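Local coordinates for protein HAD superfamily hydrolase (PDB 6NQ4) that probably hydrolyses phosphate esters as a phosphatase of the haloacid dehalogenase (HAD) superfamily, at residues 40-43 / 44-48; 85-88 / 89-93. All coordinates share one frame; numbering follows the deposited sequence.

Contact 1 (40-43 / 44-48); sequences FCDV and WGVVH. With NA (sodium ion), chain H; PO4 (phosphate ion), chain G.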
ATOM      1  N   PHE A  40      12.920   1.231   0.988  1.00 16.84           N
ATOM      2  CA  PHE A  40      11.532   0.857   0.704  1.00 16.11           C
ATOM      3  C   PHE A  40      10.726   2.148   0.819  1.00 17.14           C
ATOM      4  O   PHE A  40      10.539   2.664   1.928  1.00 18.04           O
ATOM      5  CB  PHE A  40      10.996  -0.162   1.720  1.00 16.43           C
ATOM      6  CG  PHE A  40      11.637  -1.545   1.672  1.00 16.27           C
ATOM      7  CD1 PHE A  40      12.563  -1.906   0.702  1.00 17.19           C
ATOM      8  CD2 PHE A  40      11.290  -2.483   2.639  1.00 16.57           C
ATOM      9  CE1 PHE A  40      13.135  -3.195   0.705  1.00 18.31           C
ATOM     10  CE2 PHE A  40      11.841  -3.754   2.647  1.00 18.39           C
ATOM     11  CZ  PHE A  40      12.766  -4.114   1.679  1.00 18.49           C
ATOM     12  N   CYS A  41      10.263   2.683  -0.310  1.00 17.11           N
ATOM     13  CA  CYS A  41       9.640   4.004  -0.333  1.00 15.90           C
ATOM     14  C   CYS A  41       8.158   3.918  -0.680  1.00 15.24           C
ATOM     15  O   CYS A  41       7.785   3.317  -1.687  1.00 15.97           O
ATOM     16  CB  CYS A  41      10.368   4.934  -1.311  1.00 17.19           C
ATOM     17  SG  CYS A  41       9.825   6.671  -1.222  1.00 19.08           S
ATOM     18  N   ASP A  42       7.342   4.593   0.122  1.00 16.50           N
ATOM     19  CA  ASP A  42       5.915   4.771  -0.115  1.00 17.33           C
ATOM     20  C   ASP A  42       5.672   5.509  -1.438  1.00 16.67           C
ATOM     21  O   ASP A  42       6.518   6.272  -1.914  1.00 17.53           O
ATOM     22  CB  ASP A  42       5.448   5.656   1.047  1.00 21.52           C
ATOM     23  CG  ASP A  42       3.979   5.731   1.202  1.00 23.21           C
ATOM     24  OD1 ASP A  42       3.281   4.847   0.681  1.00 22.55           O
ATOM     25  OD2 ASP A  42       3.537   6.686   1.887  1.00 24.05           O
ATOM     26  N   VAL A  43       4.494   5.293  -2.029  1.00 16.95           N
ATOM     27  CA  VAL A  43       4.135   5.940  -3.295  1.00 15.88           C
ATOM     28  C   VAL A  43       3.119   7.078  -3.104  1.00 16.73           C
ATOM     29  O   VAL A  43       3.469   8.261  -3.240  1.00 18.00           O
ATOM     30  CB  VAL A  43       3.680   4.913  -4.359  1.00 15.74           C
ATOM     31  CG1 VAL A  43       3.230   5.628  -5.647  1.00 18.01           C
ATOM     32  CG2 VAL A  43       4.823   3.905  -4.677  1.00 17.56           C
ATOM     33  N   TRP A  44       1.865   6.760  -2.776  1.00 15.59           N
ATOM     34  CA  TRP A  44       0.861   7.823  -2.642  1.00 15.91           C
ATOM     35  C   TRP A  44       1.195   8.757  -1.483  1.00 18.01           C
ATOM     36  O   TRP A  44       1.464   8.319  -0.360  1.00 20.09           O
ATOM     37  CB  TRP A  44      -0.527   7.231  -2.444  1.00 16.32           C
ATOM     38  CG  TRP A  44      -1.269   7.032  -3.723  1.00 17.66           C
ATOM     39  CD1 TRP A  44      -2.224   7.854  -4.254  1.00 19.15           C
ATOM     40  CD2 TRP A  44      -1.101   5.967  -4.643  1.00 17.62           C
ATOM     41  NE1 TRP A  44      -2.689   7.343  -5.428  1.00 20.12           N
ATOM     42  CE2 TRP A  44      -2.023   6.175  -5.695  1.00 16.86           C
ATOM     43  CE3 TRP A  44      -0.285   4.828  -4.664  1.00 17.91           C
ATOM     44  CZ2 TRP A  44      -2.136   5.303  -6.782  1.00 18.66           C
ATOM     45  CZ3 TRP A  44      -0.392   3.957  -5.745  1.00 19.44           C
ATOM     46  CH2 TRP A  44      -1.313   4.198  -6.788  1.00 19.70           C
ATOM     47  N   GLY A  45       1.177  10.051  -1.766  1.00 17.51           N
ATOM     48  CA  GLY A  45       1.489  11.048  -0.781  1.00 19.63           C
ATOM     49  C   GLY A  45       2.952  11.369  -0.659  1.00 19.03           C
ATOM     50  O   GLY A  45       3.304  12.306   0.084  1.00 22.86           O
ATOM     51  N   VAL A  46       3.819  10.612  -1.333  1.00 18.05           N
ATOM     52  CA  VAL A  46       5.261  10.791  -1.213  1.00 18.71           C
ATOM     53  C   VAL A  46       5.860  11.002  -2.595  1.00 18.90           C
ATOM     54  O   VAL A  46       6.623  11.951  -2.807  1.00 22.51           O
ATOM     55  CB  VAL A  46       5.904   9.602  -0.472  1.00 20.97           C
ATOM     56  CG1 VAL A  46       7.432   9.701  -0.531  1.00 22.57           C
ATOM     57  CG2 VAL A  46       5.410   9.552   0.985  1.00 23.09           C
ATOM     58  N   VAL A  47       5.524  10.121  -3.545  1.00 19.09           N
ATOM     59  CA  VAL A  47       5.980  10.239  -4.933  1.00 18.54           C
ATOM     60  C   VAL A  47       4.946  10.947  -5.807  1.00 19.12           C
ATOM     61  O   VAL A  47       5.300  11.729  -6.704  1.00 18.65           O
ATOM     62  CB  VAL A  47       6.323   8.836  -5.487  1.00 19.11           C
ATOM     63  CG1 VAL A  47       6.606   8.895  -6.992  1.00 20.60           C
ATOM     64  CG2 VAL A  47       7.492   8.230  -4.721  1.00 20.79           C
ATOM     65  N   HIS A  48       3.664  10.668  -5.586  1.00 17.86           N
ATOM     66  CA  HIS A  48       2.592  11.308  -6.347  1.00 16.45           C
ATOM     67  C   HIS A  48       1.313  11.244  -5.527  1.00 16.09           C
ATOM     68  O   HIS A  48       1.263  10.586  -4.483  1.00 17.43           O
ATOM     69  CB  HIS A  48       2.431  10.723  -7.767  1.00 16.55           C
ATOM     70  CG  HIS A  48       1.863   9.334  -7.829  1.00 15.63           C
ATOM     71  ND1 HIS A  48       0.544   9.053  -7.546  1.00 15.97           N
ATOM     72  CD2 HIS A  48       2.422   8.159  -8.224  1.00 17.10           C
ATOM     73  CE1 HIS A  48       0.317   7.766  -7.747  1.00 15.11           C
ATOM     74  NE2 HIS A  48       1.438   7.203  -8.161  1.00 16.45           N
TER
HETATM   75 NA    NA H 306       1.179   7.286   1.747  1.00 20.09          NA
HETATM   76  P   PO4 G 305       0.542   3.979  -0.364  0.85 18.16           P
HETATM   77  O1  PO4 G 305       0.810   5.224   0.481  0.85 19.60           O
HETATM   78  O2  PO4 G 305       1.189   4.115  -1.730  0.85 16.10           O
HETATM   79  O3  PO4 G 305      -0.989   4.090  -0.502  0.85 21.39           O
HETATM   80  O4  PO4 G 305       0.895   2.725   0.397  0.85 17.76           O
HETATM   81  O   HOH W   1       0.905   5.654   3.610  1.00 21.38           O
HETATM   82  O   HOH W   2      -1.230   7.683   1.333  1.00 23.53           O

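Contact 2 (85-88 / 89-93); sequences VAQM and SLLGV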
ATOM      1  N   VAL A  85       3.038   0.845 -12.122  1.00 13.60           N
ATOM      2  CA  VAL A  85       4.107   1.384 -12.964  1.00 13.10           C
ATOM      3  C   VAL A  85       3.531   2.237 -14.091  1.00 13.14           C
ATOM      4  O   VAL A  85       4.002   3.353 -14.352  1.00 13.83           O
ATOM      5  CB  VAL A  85       4.995   0.248 -13.516  1.00 13.30           C
ATOM      6  CG1 VAL A  85       5.876   0.746 -14.666  1.00 14.60           C
ATOM      7  CG2 VAL A  85       5.893  -0.322 -12.419  1.00 15.43           C
ATOM      8  N   ALA A  86       2.520   1.720 -14.798  1.00 12.21           N
ATOM      9  CA  ALA A  86       1.945   2.470 -15.915  1.00 12.50           C
ATOM     10  C   ALA A  86       1.348   3.787 -15.442  1.00 12.87           C
ATOM     11  O   ALA A  86       1.530   4.835 -16.084  1.00 14.03           O
ATOM     12  CB  ALA A  86       0.876   1.630 -16.608  1.00 13.62           C
ATOM     13  N   GLN A  87       0.643   3.760 -14.313  1.00 12.93           N
ATOM     14  CA  GLN A  87       0.065   4.990 -13.791  1.00 14.40           C
ATOM     15  C   GLN A  87       1.150   5.994 -13.415  1.00 15.08           C
ATOM     16  O   GLN A  87       1.025   7.192 -13.720  1.00 15.29           O
ATOM     17  CB  GLN A  87      -0.834   4.684 -12.608  1.00 16.08           C
ATOM     18  CG  GLN A  87      -1.353   5.936 -11.959  1.00 18.77           C
ATOM     19  CD  GLN A  87      -2.222   5.595 -10.789  1.00 19.90           C
ATOM     20  OE1 GLN A  87      -1.943   4.629 -10.071  1.00 19.95           O
ATOM     21  NE2 GLN A  87      -3.277   6.387 -10.568  1.00 22.23           N
ATOM     22  N   MET A  88       2.232   5.530 -12.772  1.00 13.74           N
ATOM     23  CA  MET A  88       3.342   6.424 -12.453  1.00 15.57           C
ATOM     24  C   MET A  88       3.917   7.052 -13.711  1.00 15.04           C
ATOM     25  O   MET A  88       4.247   8.244 -13.719  1.00 15.58           O
ATOM     26  CB  MET A  88       4.442   5.658 -11.716  1.00 16.89           C
ATOM     27  CG  MET A  88       4.112   5.367 -10.258  1.00 18.42           C
ATOM     28  SD  MET A  88       5.580   4.918  -9.328  1.00 23.86           S
ATOM     29  CE  MET A  88       6.052   3.481 -10.210  1.00 22.47           C
ATOM     30  N   SER A  89       4.082   6.260 -14.778  1.00 14.29           N
ATOM     31  CA  SER A  89       4.605   6.805 -16.033  1.00 14.68           C
ATOM     32  C   SER A  89       3.690   7.890 -16.583  1.00 15.15           C
ATOM     33  O   SER A  89       4.163   8.943 -17.026  1.00 17.40           O
ATOM     34  CB  SER A  89       4.800   5.680 -17.055  1.00 14.99           C
ATOM     35  OG  SER A  89       5.839   4.830 -16.617  1.00 19.31           O
ATOM     36  N   LEU A  90       2.372   7.643 -16.571  1.00 13.80           N
ATOM     37  CA  LEU A  90       1.415   8.655 -17.027  1.00 15.17           C
ATOM     38  C   LEU A  90       1.506   9.931 -16.195  1.00 16.23           C
ATOM     39  O   LEU A  90       1.301  11.027 -16.732  1.00 18.67           O
ATOM     40  CB  LEU A  90      -0.004   8.069 -17.010  1.00 16.37           C
ATOM     41  CG  LEU A  90      -0.264   7.130 -18.207  1.00 18.20           C
ATOM     42  CD1 LEU A  90      -1.320   6.113 -17.833  1.00 18.29           C
ATOM     43  CD2 LEU A  90      -0.743   7.930 -19.408  1.00 22.37           C
ATOM     44  N   LEU A  91       1.841   9.812 -14.903  1.00 14.82           N
ATOM     45  CA  LEU A  91       1.991  10.958 -14.013  1.00 16.03           C
ATOM     46  C   LEU A  91       3.382  11.585 -14.075  1.00 18.69           C
ATOM     47  O   LEU A  91       3.648  12.531 -13.335  1.00 20.39           O
ATOM     48  CB  LEU A  91       1.663  10.531 -12.574  1.00 16.61           C
ATOM     49  CG  LEU A  91       0.209  10.131 -12.349  1.00 17.91           C
ATOM     50  CD1 LEU A  91      -0.013   9.575 -10.947  1.00 20.19           C
ATOM     51  CD2 LEU A  91      -0.693  11.349 -12.624  1.00 22.11           C
ATOM     52  N   GLY A  92       4.277  11.093 -14.933  1.00 18.29           N
ATOM     53  CA  GLY A  92       5.579  11.713 -15.112  1.00 19.11           C
ATOM     54  C   GLY A  92       6.718  11.160 -14.281  1.00 19.91           C
ATOM     55  O   GLY A  92       7.794  11.770 -14.257  1.00 21.86           O
ATOM     56  N   VAL A  93       6.535  10.026 -13.613  1.00 18.26           N
ATOM     57  CA  VAL A  93       7.632   9.393 -12.882  1.00 18.34           C
ATOM     58  C   VAL A  93       8.521   8.621 -13.853  1.00 19.09           C
ATOM     59  O   VAL A  93       8.061   7.658 -14.489  1.00 18.59           O
ATOM     60  CB  VAL A  93       7.095   8.460 -11.789  1.00 18.80           C
ATOM     61  CG1 VAL A  93       8.261   7.869 -10.971  1.00 20.21           C
ATOM     62  CG2 VAL A  93       6.075   9.188 -10.915  1.00 19.86           C
TER

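Contact 1 (40-43 / 44-48)
The carbonyl oxygen of Val43 receives the backbone amides of both Val46 and Val47, drawing the chain into a tight turn just beyond the central strand 38-41 of the Rossmann-like HAD core. This is the place of the first HAD sequence motif, whose aspartate at the end of the strand is followed by the single helical turn called the squiggle. The two donors reach the oxygen differently: Val47 N, at 2.8 Å from Val43 O, lies in the carbonyl plane, whereas Val46 N stands 42° out of it. A weak third bond comes from His48 N.

The apolar side of the turn is closely filled. Cys41 SG meets Val46 CG1 at 3.9 Å. Val47 CG2 and Val46 CG1 press on Asp42 O, a buried carbonyl oxygen with no clear partner in the model. Val43 sends CG1 anti to its backbone nitrogen (chi1 177°), which lets this methyl touch two rings, neither of them squarely: CG1 comes 3.5 Å from His48 NE2 at a slant to the imidazole and meets the indole of Trp44 at CE3. His48 CE1 lies over one indole face, displaced toward its rim, while ND1 is bonded to Gly50 N.

The other side is polar and hydrated, with two waters on the metal. Asp42 OD2 and the carbonyl oxygen of Trp44 both bind the sodium ion, as do a phosphate oxygen and Asp246; Asp42 OD1 also forms a salt bridge with Lys215. The phosphate is probably from the crystallisation liquor, but its place beside the metal is consistent with a phosphatase site; relatives commonly hold magnesium there. Phosphate O2 sits near the indole plane, at its edge, 3.4 Å from Trp44 CE3, and accepts a nearly straight hydrogen bond from Trp44 N at 2.9 Å.

Contact 2 (85-88 / 89-93)
Met88 O accepts the amide of Val93 at 2.9 Å, a bond that spans five residues and marks the Schellman motif closing helix 81-90. Val93 N lies well above the carbonyl plane of Met88, 36° out of it, because the chain has already swung away from the helical path. Inside this long loop sits a shorter one, Gly92 N to Ser89 O at 3.0 Å. Gly92, with phi at 94°, supplies the reversal, and it has no CB to collide with the preceding carbonyl oxygen.

The apolar partner of the motif is the pair Met88 and Val93, which meet CB to CB at 3.9 Å. Val93 CG2 also touches Met88 O and CB, so the carbonyl that takes the long bond lies beside a methyl. Farther out, Met88 and Val85 rest on Val101 of strand 100-103, the strand that completes the beta-alpha-beta unit begun by strand 70-75.

Gln87 and Leu91, four residues apart across the helix end, run side by side and point the same way. With CG anti to the carbonyl carbon (chi1 -66°), Leu91 lays that atom 3.3 Å from Gln87 O and brings CD1 to 4.0 Å from Gln87 CG. The extended Gln87 chain carries its amide onward to Arg79, which bonds to OE1. Beyond the helix end, Leu91 O accepts from Ser53 OG.

Chemically, the carbonyls of Gln87, Met88 and Ser89 are taken up by the amides of Leu91, Val93 and Gly92, just beyond the helix, and the same reversal of the chain buries Val93 against Met88.

How the contacts relate
Contact 1 follows strand 38-41, lies nearer the centre of the chain and is mostly buried, whereas contact 2 ends helix 81-90 with one flank open to solvent, so the two share no element; their centres are about 13 Å apart. Both contain a backbone turn in which a glycine has positive phi, but in contact 1 the turn presents oxygens and an amide to ions, while in contact 2 it brings an apolar pair together. The two meet directly: His48 ND1 lies 3.5 Å from Leu91 CD1, and Val47 CG1 touches Val93 CG2 at 4.0 Å. The helix end thus backs the squiggle turn on the apolar side, with the sodium on the other.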